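Local structure of integron cassette protein Vpc_cass2 (Vibrio paracholerae, 3JRT) at residues 146-149 and 153-156; 115-120 and 157-162; 32-37 and 86-91; 47-52 and 68-73; 78-83 and 126-131. The protein is of unknown function but forms an all-helical dimer, and is encoded by a mobile integron gene cassette of Vibrio paracholerae. All blocks are in the same frame, centred on the assembly; numbering follows the deposited sequence. Where two conformers were deposited one is given.

Contact 1 of 5, residues 146-149 and 153-156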
# COMPACT_ATOMS: atom_id res chain seq x y z
N GLU A 146 5.28 12.80 10.04
CA GLU A 146 5.85 12.74 8.70
C GLU A 146 4.80 13.05 7.65
O GLU A 146 5.10 13.63 6.61
CB GLU A 146 6.51 11.39 8.42
CG GLU A 146 7.83 11.20 9.14
CD GLU A 146 8.82 12.34 8.90
OE1 GLU A 146 8.91 12.83 7.75
OE2 GLU A 146 9.50 12.75 9.86
N ILE A 147 3.57 12.66 7.93
CA ILE A 147 2.49 12.90 7.00
C ILE A 147 2.16 14.38 6.89
O ILE A 147 1.83 14.88 5.81
CB ILE A 147 1.24 12.10 7.39
CG1 ILE A 147 1.48 10.61 7.12
CG2 ILE A 147 0.04 12.58 6.59
CD1 ILE A 147 0.30 9.72 7.49
N ILE A 148 2.27 15.10 8.00
CA ILE A 148 2.06 16.54 8.02
C ILE A 148 3.21 17.23 7.26
O ILE A 148 2.98 18.13 6.45
CB ILE A 148 1.93 17.03 9.47
CG1 ILE A 148 0.66 16.43 10.09
CG2 ILE A 148 1.97 18.59 9.55
CD1 ILE A 148 0.42 16.86 11.53
N LYS A 149 4.44 16.80 7.49
CA LYS A 149 5.57 17.33 6.73
C LYS A 149 5.39 17.12 5.22
O LYS A 149 5.71 17.98 4.41
CB LYS A 149 6.88 16.69 7.19
CG LYS A 149 7.35 17.17 8.59
CD LYS A 149 8.61 16.44 9.01
CE LYS A 149 8.94 16.71 10.45
NZ LYS A 149 10.17 15.97 10.84
N GLY A 153 1.74 20.92 5.88
CA GLY A 153 0.83 21.62 6.76
C GLY A 153 -0.39 20.76 7.02
O GLY A 153 -0.36 19.55 6.85
N ASN A 154 -1.49 21.40 7.40
CA ASN A 154 -2.67 20.68 7.82
C ASN A 154 -3.68 20.48 6.70
O ASN A 154 -4.75 19.92 6.92
CB ASN A 154 -3.33 21.40 9.00
CG ASN A 154 -2.44 21.42 10.24
OD1 ASN A 154 -2.12 20.37 10.80
ND2 ASN A 154 -2.02 22.62 10.65
N PHE A 155 -3.33 20.94 5.50
CA PHE A 155 -4.23 20.88 4.35
C PHE A 155 -3.63 20.09 3.20
O PHE A 155 -2.54 20.39 2.69
CB PHE A 155 -4.66 22.28 3.90
CG PHE A 155 -5.61 22.94 4.85
CD1 PHE A 155 -6.36 22.19 5.73
CD2 PHE A 155 -5.76 24.32 4.87
CE1 PHE A 155 -7.25 22.80 6.63
CE2 PHE A 155 -6.64 24.94 5.76
CZ PHE A 155 -7.39 24.17 6.65
N ALA A 156 -4.37 19.08 2.77
CA ALA A 156 -3.92 18.11 1.79
C ALA A 156 -4.11 18.59 0.34
O ALA A 156 -3.47 18.06 -0.57
CB ALA A 156 -4.68 16.81 2.00
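Ile148 carries its CG1 branch beside the backbone N (chi1 -65°), and this puts CG2 anti to that nitrogen, close to the backbone of Gly153. CG2 lies 3.7 Å from Gly153 O and 4.1 Å from Gly153 C. The other branch takes an extended course, and its end, CD1, comes within 4.4 Å of OD1 of Asn154. The polar link is between backbones. Gly153 N donates to Ile148 O at 3.1 Å, with an N-H...O angle of 148° and the donor tilted 26° from the carbonyl plane. The bond reaches back five residues, one more than in a regular alpha-helical turn. It therefore ties the chain that leaves helix 140-151 to the last turn of that helix. Gly153 has a positive phi, a backbone shape open to glycine, which has no side chain to meet the preceding carbonyl oxygen. On the helix itself, Lys149 NZ and Glu146 OE2 form a salt bridge at 3.4 Å, whose hydrogen bond is weak. The contact is at the surface, and Ile148 and Asn154 are exposed. Behind it, Glu146, Ile147 and Lys149 pack on helix 118-128. The 153-156 segment leads into helix 157-163.

Contact 2 of 5, residues 115-120 and 157-162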
# COMPACT_ATOMS: atom_id res chain seq x y z
N ASN A 115 12.43 14.10 -4.29
CA ASN A 115 13.60 13.97 -3.43
C ASN A 115 13.61 15.04 -2.34
O ASN A 115 13.98 14.77 -1.19
CB ASN A 115 14.89 14.05 -4.24
CG ASN A 115 15.10 12.83 -5.12
OD1 ASN A 115 14.94 11.69 -4.69
ND2 ASN A 115 15.49 13.08 -6.37
N LYS A 116 13.23 16.26 -2.70
CA LYS A 116 13.23 17.36 -1.75
C LYS A 116 12.36 17.06 -0.55
O LYS A 116 12.68 17.42 0.59
CB LYS A 116 12.73 18.64 -2.41
CG LYS A 116 13.72 19.27 -3.36
CD LYS A 116 13.21 20.62 -3.83
CE LYS A 116 14.23 21.30 -4.71
NZ LYS A 116 13.74 22.62 -5.18
N ASN A 117 11.23 16.40 -0.82
CA ASN A 117 10.23 16.12 0.21
C ASN A 117 10.60 14.80 0.87
O ASN A 117 10.15 13.73 0.46
CB ASN A 117 8.84 16.04 -0.44
CG ASN A 117 7.73 15.90 0.58
OD1 ASN A 117 7.91 15.30 1.64
ND2 ASN A 117 6.55 16.43 0.26
N THR A 118 11.45 14.89 1.89
CA THR A 118 12.06 13.72 2.50
C THR A 118 11.11 12.86 3.33
O THR A 118 11.40 11.70 3.60
CB THR A 118 13.28 14.10 3.37
OG1 THR A 118 12.85 14.89 4.49
CG2 THR A 118 14.26 14.91 2.54
N ALA A 119 9.98 13.43 3.74
CA ALA A 119 8.97 12.64 4.41
C ALA A 119 8.52 11.46 3.51
O ALA A 119 8.21 10.36 4.00
CB ALA A 119 7.78 13.51 4.80
N ILE A 120 8.51 11.69 2.20
CA ILE A 120 8.10 10.67 1.24
C ILE A 120 8.92 9.40 1.36
O ILE A 120 8.38 8.31 1.53
CB ILE A 120 8.15 11.19 -0.20
CG1 ILE A 120 7.07 12.26 -0.40
CG2 ILE A 120 7.92 10.02 -1.20
CD1 ILE A 120 6.95 12.79 -1.83
N ASP A 157 -4.98 19.57 0.13
CA ASP A 157 -5.39 19.95 -1.22
C ASP A 157 -4.22 20.14 -2.16
O ASP A 157 -4.21 19.60 -3.25
CB ASP A 157 -6.23 21.23 -1.18
CG ASP A 157 -7.38 21.14 -0.19
OD1 ASP A 157 -7.16 20.67 0.95
OD2 ASP A 157 -8.51 21.55 -0.55
N GLU A 158 -3.23 20.93 -1.75
CA GLU A 158 -2.14 21.33 -2.62
C GLU A 158 -1.40 20.09 -3.12
O GLU A 158 -1.30 19.87 -4.32
CB GLU A 158 -1.18 22.26 -1.87
CG GLU A 158 -0.15 22.96 -2.75
CD GLU A 158 0.56 24.12 -2.03
OE1 GLU A 158 0.03 24.61 -1.00
OE2 GLU A 158 1.64 24.55 -2.49
N PHE A 159 -0.90 19.29 -2.19
CA PHE A 159 -0.15 18.11 -2.55
C PHE A 159 -0.99 17.12 -3.36
O PHE A 159 -0.55 16.60 -4.38
CB PHE A 159 0.43 17.43 -1.32
CG PHE A 159 1.40 16.35 -1.65
CD1 PHE A 159 2.69 16.66 -2.05
CD2 PHE A 159 1.03 15.03 -1.58
CE1 PHE A 159 3.59 15.67 -2.35
CE2 PHE A 159 1.93 14.04 -1.88
CZ PHE A 159 3.20 14.36 -2.25
N LEU A 160 -2.22 16.88 -2.92
CA LEU A 160 -3.09 15.97 -3.68
C LEU A 160 -3.28 16.47 -5.12
O LEU A 160 -3.20 15.69 -6.06
CB LEU A 160 -4.44 15.80 -2.99
CG LEU A 160 -4.45 15.03 -1.66
CD1 LEU A 160 -5.88 14.83 -1.14
CD2 LEU A 160 -3.74 13.68 -1.78
N ASP A 161 -3.54 17.76 -5.27
CA ASP A 161 -3.75 18.34 -6.60
C ASP A 161 -2.48 18.25 -7.43
O ASP A 161 -2.53 18.13 -8.66
CB ASP A 161 -4.21 19.79 -6.51
CG ASP A 161 -5.71 19.91 -6.38
OD1 ASP A 161 -6.39 18.86 -6.38
OD2 ASP A 161 -6.21 21.04 -6.27
N TRP A 162 -1.35 18.32 -6.75
CA TRP A 162 -0.05 18.18 -7.39
C TRP A 162 0.18 16.75 -7.88
O TRP A 162 0.85 16.55 -8.88
CB TRP A 162 1.04 18.59 -6.40
CG TRP A 162 2.44 18.49 -6.93
CD1 TRP A 162 3.10 19.43 -7.68
CD2 TRP A 162 3.36 17.42 -6.72
NE1 TRP A 162 4.38 18.99 -7.96
CE2 TRP A 162 4.56 17.77 -7.38
CE3 TRP A 162 3.29 16.21 -6.03
CZ2 TRP A 162 5.68 16.94 -7.37
CZ3 TRP A 162 4.40 15.38 -6.04
CH2 TRP A 162 5.58 15.75 -6.71
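The amide nitrogen ND2 of Asn117 donates a hydrogen bond to the backbone O of Met150 in helix 140-151. The same ND2 lies 4.0 Å from CE1 of Phe159, its nearest atom in segment 157-162. The amide and ring planes are 62° apart, so the two groups do not stack. Asn117 reaches toward the ring because CG is anti to its own N (chi1 -174°). Its backbone is the centre of an inverse gamma turn. This tight turn separates helix 104-116 from helix 118-128. Just after it, Ile120 N bonds back to Asn117 O at 3.1 Å, in the first turn of the new helix. Ile120 faces the same way as Asn117, and its CD1 rests 4.1 Å from CZ of Phe159. The ring thus meets an amide and a methyl on neighbouring atoms of its far end, both from oblique positions. Met150 packs on both Ile120 and Phe159, and Phe151 meets the Phe159 ring edge-to-face. On the same helix as Phe159, the ring of Trp162 lies against that of Tyr110 in helix 104-116, with their planes about 15° apart.

Contact 3 of 5, residues 32-37 and 86-91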
# COMPACT_ATOMS: atom_id res chain seq x y z
N GLU A 32 6.77 1.15 -20.32
CA GLU A 32 5.36 1.45 -20.56
C GLU A 32 4.50 0.87 -19.44
O GLU A 32 3.57 1.53 -18.96
CB GLU A 32 4.88 0.93 -21.91
CG GLU A 32 3.49 1.43 -22.34
CD GLU A 32 2.33 0.64 -21.72
OE1 GLU A 32 2.54 -0.51 -21.29
OE2 GLU A 32 1.20 1.18 -21.68
N GLU A 33 4.80 -0.36 -19.04
CA GLU A 33 4.06 -1.03 -17.98
C GLU A 33 4.09 -0.25 -16.67
O GLU A 33 3.05 0.05 -16.09
CB GLU A 33 4.63 -2.43 -17.73
CG GLU A 33 4.20 -3.43 -18.76
CD GLU A 33 4.72 -4.82 -18.49
OE1 GLU A 33 5.67 -4.97 -17.68
OE2 GLU A 33 4.17 -5.77 -19.08
N ILE A 34 5.29 0.05 -16.22
CA ILE A 34 5.50 0.73 -14.97
C ILE A 34 4.85 2.11 -14.98
O ILE A 34 4.15 2.48 -14.03
CB ILE A 34 6.98 0.82 -14.67
CG1 ILE A 34 7.53 -0.59 -14.40
CG2 ILE A 34 7.22 1.73 -13.48
CD1 ILE A 34 9.06 -0.64 -14.33
N LEU A 35 5.04 2.85 -16.06
CA LEU A 35 4.43 4.17 -16.18
C LEU A 35 2.93 4.06 -16.03
O LEU A 35 2.32 4.85 -15.31
CB LEU A 35 4.79 4.83 -17.51
CG LEU A 35 6.24 5.30 -17.68
CD1 LEU A 35 6.48 5.79 -19.10
CD2 LEU A 35 6.61 6.39 -16.67
N SER A 36 2.34 3.10 -16.73
CA SER A 36 0.90 2.90 -16.71
C SER A 36 0.41 2.56 -15.32
O SER A 36 -0.61 3.05 -14.88
CB SER A 36 0.47 1.81 -17.71
OG SER A 36 0.57 2.30 -19.04
N GLY A 37 1.16 1.70 -14.63
CA GLY A 37 0.83 1.35 -13.27
C GLY A 37 0.88 2.57 -12.36
O GLY A 37 -0.01 2.76 -11.53
N VAL A 86 10.88 8.09 -9.12
CA VAL A 86 12.28 8.48 -9.04
C VAL A 86 13.18 7.32 -9.47
O VAL A 86 14.07 7.50 -10.29
CB VAL A 86 12.67 8.98 -7.63
CG1 VAL A 86 14.16 9.37 -7.59
CG2 VAL A 86 11.80 10.15 -7.22
N GLU A 87 12.93 6.13 -8.92
CA GLU A 87 13.78 4.98 -9.21
C GLU A 87 13.79 4.64 -10.70
O GLU A 87 14.81 4.24 -11.26
CB GLU A 87 13.34 3.76 -8.42
CG GLU A 87 13.54 3.87 -6.93
CD GLU A 87 12.91 2.70 -6.21
OE1 GLU A 87 12.28 1.87 -6.91
OE2 GLU A 87 13.03 2.60 -4.97
N LEU A 88 12.64 4.81 -11.33
CA LEU A 88 12.54 4.62 -12.77
C LEU A 88 13.43 5.65 -13.48
O LEU A 88 14.18 5.30 -14.40
CB LEU A 88 11.09 4.73 -13.22
CG LEU A 88 10.81 4.35 -14.67
CD1 LEU A 88 10.88 2.85 -14.82
CD2 LEU A 88 9.45 4.87 -15.11
N ASN A 89 13.35 6.90 -13.04
CA ASN A 89 14.19 7.96 -13.59
C ASN A 89 15.68 7.66 -13.46
O ASN A 89 16.42 7.79 -14.42
CB ASN A 89 13.90 9.29 -12.92
CG ASN A 89 12.86 10.10 -13.65
OD1 ASN A 89 12.93 10.26 -14.87
ND2 ASN A 89 11.89 10.62 -12.91
N GLN A 90 16.12 7.25 -12.27
CA GLN A 90 17.54 6.99 -12.07
C GLN A 90 18.03 5.74 -12.80
O GLN A 90 19.23 5.55 -12.98
CB GLN A 90 17.89 6.93 -10.57
CG GLN A 90 17.29 5.76 -9.80
CD GLN A 90 17.56 5.86 -8.30
OE1 GLN A 90 18.08 6.87 -7.82
NE2 GLN A 90 17.20 4.81 -7.56
N LYS A 91 17.10 4.90 -13.25
CA LYS A 91 17.48 3.71 -14.00
C LYS A 91 17.49 3.92 -15.51
O LYS A 91 18.18 3.20 -16.23
CB LYS A 91 16.59 2.52 -13.64
CG LYS A 91 16.88 1.29 -14.48
CD LYS A 91 16.49 0.02 -13.76
CE LYS A 91 16.92 -1.20 -14.56
NZ LYS A 91 16.30 -2.46 -14.05
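Leu88 reaches from helix 64-91 to Ile34 and Leu35, two successive residues of helix 27-53. Its CB points toward the partner helix, and CG continues outward, trans to the backbone nitrogen (chi1 -171°). The fork then divides its work. CD1 goes to Ile34 and lies 4.0 Å from CD1 and 4.1 Å from CG2 of that residue. CD2 goes mainly to Leu35, at 3.6 Å from its CD2 and 4.1 Å from its CG. It also comes within 4.2 Å of CG2 of Ile34. The two neighbours are met differently. Ile34 and Leu88 run past each other in opposite directions, whereas Leu35 stands at about a right angle to Leu88. The contact is wholly apolar, and both leucines are buried. Ile181 and Leu184 of helix 177-188 pack against Leu35. Tyr137 of the second subunit packs on Ile34, and its OH bonds to Glu33 OE1. The early part of helix 27-53 is here joined to the last turns of helix 64-91. This is the open end of an antiparallel helical hairpin, far from the connecting loop.

Contact 4 of 5, residues 47-52 and 68-73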
# COMPACT_ATOMS: atom_id res chain seq x y z
N THR A 47 -7.99 9.54 -5.33
CA THR A 47 -9.45 9.44 -5.46
C THR A 47 -10.08 8.81 -4.21
O THR A 47 -11.05 9.31 -3.66
CB THR A 47 -9.87 8.62 -6.70
OG1 THR A 47 -9.42 9.28 -7.89
CG2 THR A 47 -11.39 8.48 -6.75
N VAL A 48 -9.53 7.68 -3.79
CA VAL A 48 -10.05 7.03 -2.59
C VAL A 48 -10.00 7.95 -1.37
O VAL A 48 -10.97 8.06 -0.63
CB VAL A 48 -9.26 5.75 -2.29
CG1 VAL A 48 -9.60 5.24 -0.90
CG2 VAL A 48 -9.59 4.68 -3.35
N LEU A 49 -8.87 8.61 -1.18
CA LEU A 49 -8.64 9.48 -0.03
C LEU A 49 -9.66 10.61 -0.04
O LEU A 49 -10.34 10.86 0.94
CB LEU A 49 -7.22 10.04 -0.06
CG LEU A 49 -6.80 10.87 1.15
CD1 LEU A 49 -7.24 10.17 2.44
CD2 LEU A 49 -5.29 11.12 1.12
N LYS A 50 -9.79 11.26 -1.18
CA LYS A 50 -10.79 12.30 -1.35
C LYS A 50 -12.21 11.81 -1.15
O LYS A 50 -13.02 12.51 -0.55
CB LYS A 50 -10.59 13.05 -2.66
CG LYS A 50 -9.43 14.04 -2.52
CD LYS A 50 -8.84 14.47 -3.85
CE LYS A 50 -9.83 15.21 -4.67
NZ LYS A 50 -9.12 15.95 -5.78
N ASP A 51 -12.52 10.61 -1.65
CA ASP A 51 -13.84 10.03 -1.42
C ASP A 51 -14.16 9.97 0.07
O ASP A 51 -15.21 10.43 0.51
CB ASP A 51 -13.96 8.63 -2.04
CG ASP A 51 -14.11 8.68 -3.55
OD1 ASP A 51 -14.27 9.80 -4.09
OD2 ASP A 51 -14.07 7.60 -4.20
N TYR A 52 -13.24 9.40 0.85
CA TYR A 52 -13.47 9.25 2.29
C TYR A 52 -13.46 10.57 3.04
O TYR A 52 -14.24 10.76 3.97
CB TYR A 52 -12.52 8.21 2.91
CG TYR A 52 -12.98 6.81 2.61
CD1 TYR A 52 -12.54 6.13 1.48
CD2 TYR A 52 -13.91 6.17 3.43
CE1 TYR A 52 -12.99 4.86 1.18
CE2 TYR A 52 -14.37 4.89 3.14
CZ TYR A 52 -13.90 4.24 2.01
OH TYR A 52 -14.36 2.98 1.72
N GLN A 68 -7.49 7.55 10.37
CA GLN A 68 -6.04 7.42 10.22
C GLN A 68 -5.66 6.23 9.35
O GLN A 68 -4.70 6.27 8.58
CB GLN A 68 -5.36 7.31 11.60
CG GLN A 68 -5.19 8.61 12.32
CD GLN A 68 -4.63 8.44 13.75
OE1 GLN A 68 -4.64 9.40 14.55
NE2 GLN A 68 -4.14 7.23 14.08
N CYS A 69 -6.40 5.14 9.47
CA CYS A 69 -6.08 3.94 8.72
C CYS A 69 -6.27 4.17 7.23
O CYS A 69 -5.49 3.67 6.41
CB CYS A 69 -6.93 2.75 9.22
SG CYS A 69 -6.40 2.13 10.82
N ILE A 70 -7.30 4.93 6.88
CA ILE A 70 -7.55 5.32 5.50
C ILE A 70 -6.40 6.17 4.96
O ILE A 70 -5.93 5.95 3.84
CB ILE A 70 -8.89 6.07 5.35
CG1 ILE A 70 -10.05 5.14 5.67
CG2 ILE A 70 -9.06 6.60 3.93
CD1 ILE A 70 -11.37 5.87 5.92
N TRP A 71 -5.98 7.15 5.75
CA TRP A 71 -4.86 8.00 5.37
C TRP A 71 -3.58 7.18 5.18
O TRP A 71 -2.85 7.41 4.22
CB TRP A 71 -4.64 9.16 6.38
CG TRP A 71 -5.62 10.26 6.13
CD1 TRP A 71 -6.95 10.26 6.41
CD2 TRP A 71 -5.35 11.51 5.48
NE1 TRP A 71 -7.53 11.44 5.99
CE2 TRP A 71 -6.57 12.22 5.42
CE3 TRP A 71 -4.20 12.09 4.94
CZ2 TRP A 71 -6.66 13.50 4.86
CZ3 TRP A 71 -4.30 13.34 4.36
CH2 TRP A 71 -5.52 14.04 4.34
N ARG A 72 -3.30 6.25 6.08
CA ARG A 72 -2.09 5.44 5.86
C ARG A 72 -2.24 4.60 4.59
O ARG A 72 -1.31 4.54 3.77
CB ARG A 72 -1.75 4.56 7.07
CG ARG A 72 -1.42 5.33 8.34
CD ARG A 72 -0.73 4.43 9.35
NE ARG A 72 -1.54 3.27 9.73
CZ ARG A 72 -2.43 3.28 10.72
NH1 ARG A 72 -2.64 4.38 11.43
NH2 ARG A 72 -3.11 2.18 11.00
N LEU A 73 -3.39 3.96 4.41
CA LEU A 73 -3.61 3.16 3.20
C LEU A 73 -3.23 3.96 1.97
O LEU A 73 -2.48 3.48 1.13
CB LEU A 73 -5.07 2.69 3.08
CG LEU A 73 -5.43 1.96 1.77
CD1 LEU A 73 -4.64 0.67 1.66
CD2 LEU A 73 -6.92 1.64 1.69
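Leu49 sets its CD1 methyl on the face of the Trp71 indole, almost over the middle of the five-membered ring. The methyl is 3.7 Å from the ring centroid and 9° off the ring normal, a well-formed CH-pi contact. Leu49 holds CG trans to the backbone N (chi1 -175°), which turns its fork toward the indole. Leu49 CD2 extends along the same ring system and lies 4.1 Å from CZ3 of Trp71. The leucine stands across the indole at about a right angle, so its forked end rests on a flat surface. The second fit lies beside the first. Ile70 brings CG2 and CD1 to the base of Tyr52: CG2 is 4.0 Å from Tyr52 CB, and CD1 is 3.6 Å from Tyr52 CD2. Ile70 CG2 also touches Leu49, at 4.3 Å from Leu49 CD1. Two bumps, one from each helix, thus sit side by side between the aromatic groups. Segments 47-52 and 68-73 run nearly antiparallel, at 163°, with axes 9.7 Å apart at closest. Leu58 of the hairpin loop packs on Tyr52 and Ile70. Trp71 NE1 lies in the ring under the methyl, yet hydrogen-bonds to Glu53 OE2; Tyr52 OH hydrogen-bonds to Asp51 of the second subunit. The chemistry implies that apolar groups join the helices, while the tyrosine hydroxyl serves the dimer.

Contact 5 of 5, residues 78-83 and 126-131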
# COMPACT_ATOMS: atom_id res chain seq x y z
N ILE A 78 0.79 6.24 -2.27
CA ILE A 78 1.40 7.43 -2.89
C ILE A 78 2.92 7.48 -2.70
O ILE A 78 3.66 7.71 -3.66
CB ILE A 78 0.74 8.71 -2.35
CG1 ILE A 78 -0.70 8.80 -2.87
CG2 ILE A 78 1.58 9.95 -2.70
CD1 ILE A 78 -1.54 9.84 -2.13
N VAL A 79 3.42 7.24 -1.49
CA VAL A 79 4.86 7.36 -1.30
C VAL A 79 5.61 6.24 -2.00
O VAL A 79 6.67 6.47 -2.59
CB VAL A 79 5.28 7.54 0.21
CG1 VAL A 79 4.58 8.79 0.80
CG2 VAL A 79 4.99 6.29 1.05
N ILE A 80 5.07 5.03 -1.96
CA ILE A 80 5.68 3.92 -2.68
C ILE A 80 5.79 4.25 -4.16
O ILE A 80 6.81 4.01 -4.79
CB ILE A 80 4.90 2.60 -2.47
CG1 ILE A 80 5.26 1.97 -1.12
CG2 ILE A 80 5.13 1.62 -3.64
CD1 ILE A 80 4.19 0.95 -0.62
N ASN A 81 4.75 4.85 -4.72
CA ASN A 81 4.77 5.17 -6.14
C ASN A 81 5.58 6.40 -6.53
O ASN A 81 6.20 6.43 -7.59
CB ASN A 81 3.36 5.21 -6.69
CG ASN A 81 2.80 3.82 -6.87
OD1 ASN A 81 3.25 3.09 -7.73
ND2 ASN A 81 1.87 3.44 -6.03
N CYS A 82 5.59 7.41 -5.67
CA CYS A 82 6.46 8.54 -5.89
C CYS A 82 7.91 8.08 -5.95
O CYS A 82 8.64 8.49 -6.84
CB CYS A 82 6.26 9.61 -4.81
SG CYS A 82 4.74 10.54 -5.01
N ARG A 83 8.31 7.23 -5.01
CA ARG A 83 9.68 6.72 -5.02
C ARG A 83 9.94 5.89 -6.29
O ARG A 83 10.98 6.01 -6.92
CB ARG A 83 10.01 5.94 -3.75
CG ARG A 83 10.01 6.77 -2.47
CD ARG A 83 10.86 8.07 -2.60
NE ARG A 83 12.19 7.79 -3.11
CZ ARG A 83 13.15 8.69 -3.31
NH1 ARG A 83 12.96 9.97 -3.03
NH2 ARG A 83 14.32 8.29 -3.80
N HIS A 126 9.59 3.09 6.02
CA HIS A 126 8.97 2.51 7.19
C HIS A 126 7.94 1.48 6.78
O HIS A 126 7.92 0.35 7.28
CB HIS A 126 8.29 3.58 8.02
CG HIS A 126 7.22 3.07 8.93
ND1 HIS A 126 7.50 2.39 10.10
CD2 HIS A 126 5.87 3.14 8.85
CE1 HIS A 126 6.37 2.07 10.70
NE2 HIS A 126 5.37 2.52 9.97
N CYS A 127 7.08 1.89 5.85
CA CYS A 127 5.94 1.09 5.42
C CYS A 127 6.37 -0.22 4.79
O CYS A 127 5.69 -1.22 4.89
CB CYS A 127 5.14 1.86 4.37
SG CYS A 127 4.06 0.79 3.43
N VAL A 128 7.52 -0.19 4.15
CA VAL A 128 8.00 -1.31 3.36
C VAL A 128 9.01 -2.18 4.13
O VAL A 128 9.21 -3.34 3.80
CB VAL A 128 8.63 -0.75 2.09
CG1 VAL A 128 9.88 -1.51 1.71
CG2 VAL A 128 7.61 -0.70 0.97
N ALA A 129 9.64 -1.62 5.15
CA ALA A 129 10.71 -2.34 5.86
C ALA A 129 10.25 -3.66 6.48
O ALA A 129 9.07 -3.86 6.76
CB ALA A 129 11.34 -1.45 6.93
N HIS A 130 11.20 -4.55 6.68
CA HIS A 130 10.96 -5.82 7.33
C HIS A 130 10.80 -5.52 8.81
O HIS A 130 11.43 -4.59 9.31
CB HIS A 130 12.15 -6.74 7.08
CG HIS A 130 12.00 -8.10 7.69
ND1 HIS A 130 12.09 -8.33 9.05
CD2 HIS A 130 11.81 -9.31 7.12
CE1 HIS A 130 11.94 -9.62 9.29
NE2 HIS A 130 11.77 -10.24 8.13
N VAL A 131 9.97 -6.28 9.52
CA VAL A 131 9.74 -6.04 10.94
C VAL A 131 11.04 -5.99 11.75
O VAL A 131 11.16 -5.22 12.71
CB VAL A 131 8.81 -7.10 11.56
CG1 VAL A 131 8.92 -7.09 13.07
CG2 VAL A 131 7.37 -6.89 11.12
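Within the dimer-forming region of this helical fold, Ile80 of the long helix 64-91 meets Cys127 and Val128, at the end of helix 118-128. Its CD1 is the main point of touch. CD1 lies 4.1 Å from Cys127 SG and 4.1 Å from Val128 CG2. Further back, Ile80 CG1 is also 4.1 Å from Val128 CG2, so the valine methyl touches both outer carbons of the isoleucine, the two side chains crossing at a slant. The side chain is extended (chi2 160°), which carries CD1 outward to the neighbouring helix. Cys127 has SG trans to its backbone N (chi1 162°), and the sulfur thereby faces the isoleucine. All these contacts are apolar, at ordinary van der Waals distance, and Ile80 and Cys127 are buried. The second subunit continues the packing: Ile80 touches Cys127 of that subunit, and Val128 touches its Val128. Lys84 of the second subunit bonds to Cys127 O. In the same chain, Val79 and Arg83, one turn apart on helix 64-91, lie against Ile120 and Arg124 of helix 118-128. Ile78 packs on Ala45 of helix 27-53 and on Met150 of helix 140-151.

How the contacts relate
From the N terminus, helix 27-53 turns back as helix 64-91. Contact 4 closes the short loop of this hairpin, and contact 3 closes a wider loop around it, with centres about 24 Å apart. Contact 5 starts within the loop of contact 3 and ends beyond it on helix 118-128, so the two cross. It crosses contact 2 in the same way. Contact 2 joins the 104-116/118-128 corner to helix 157-163, and its loop encloses contact 1, the exit of helix 140-151. Ala156 on Trp71 links contacts 1 and 4, and Arg83 with Asn115 links contacts 5 and 2. Contacts 3, 4 and 5 all touch the second subunit.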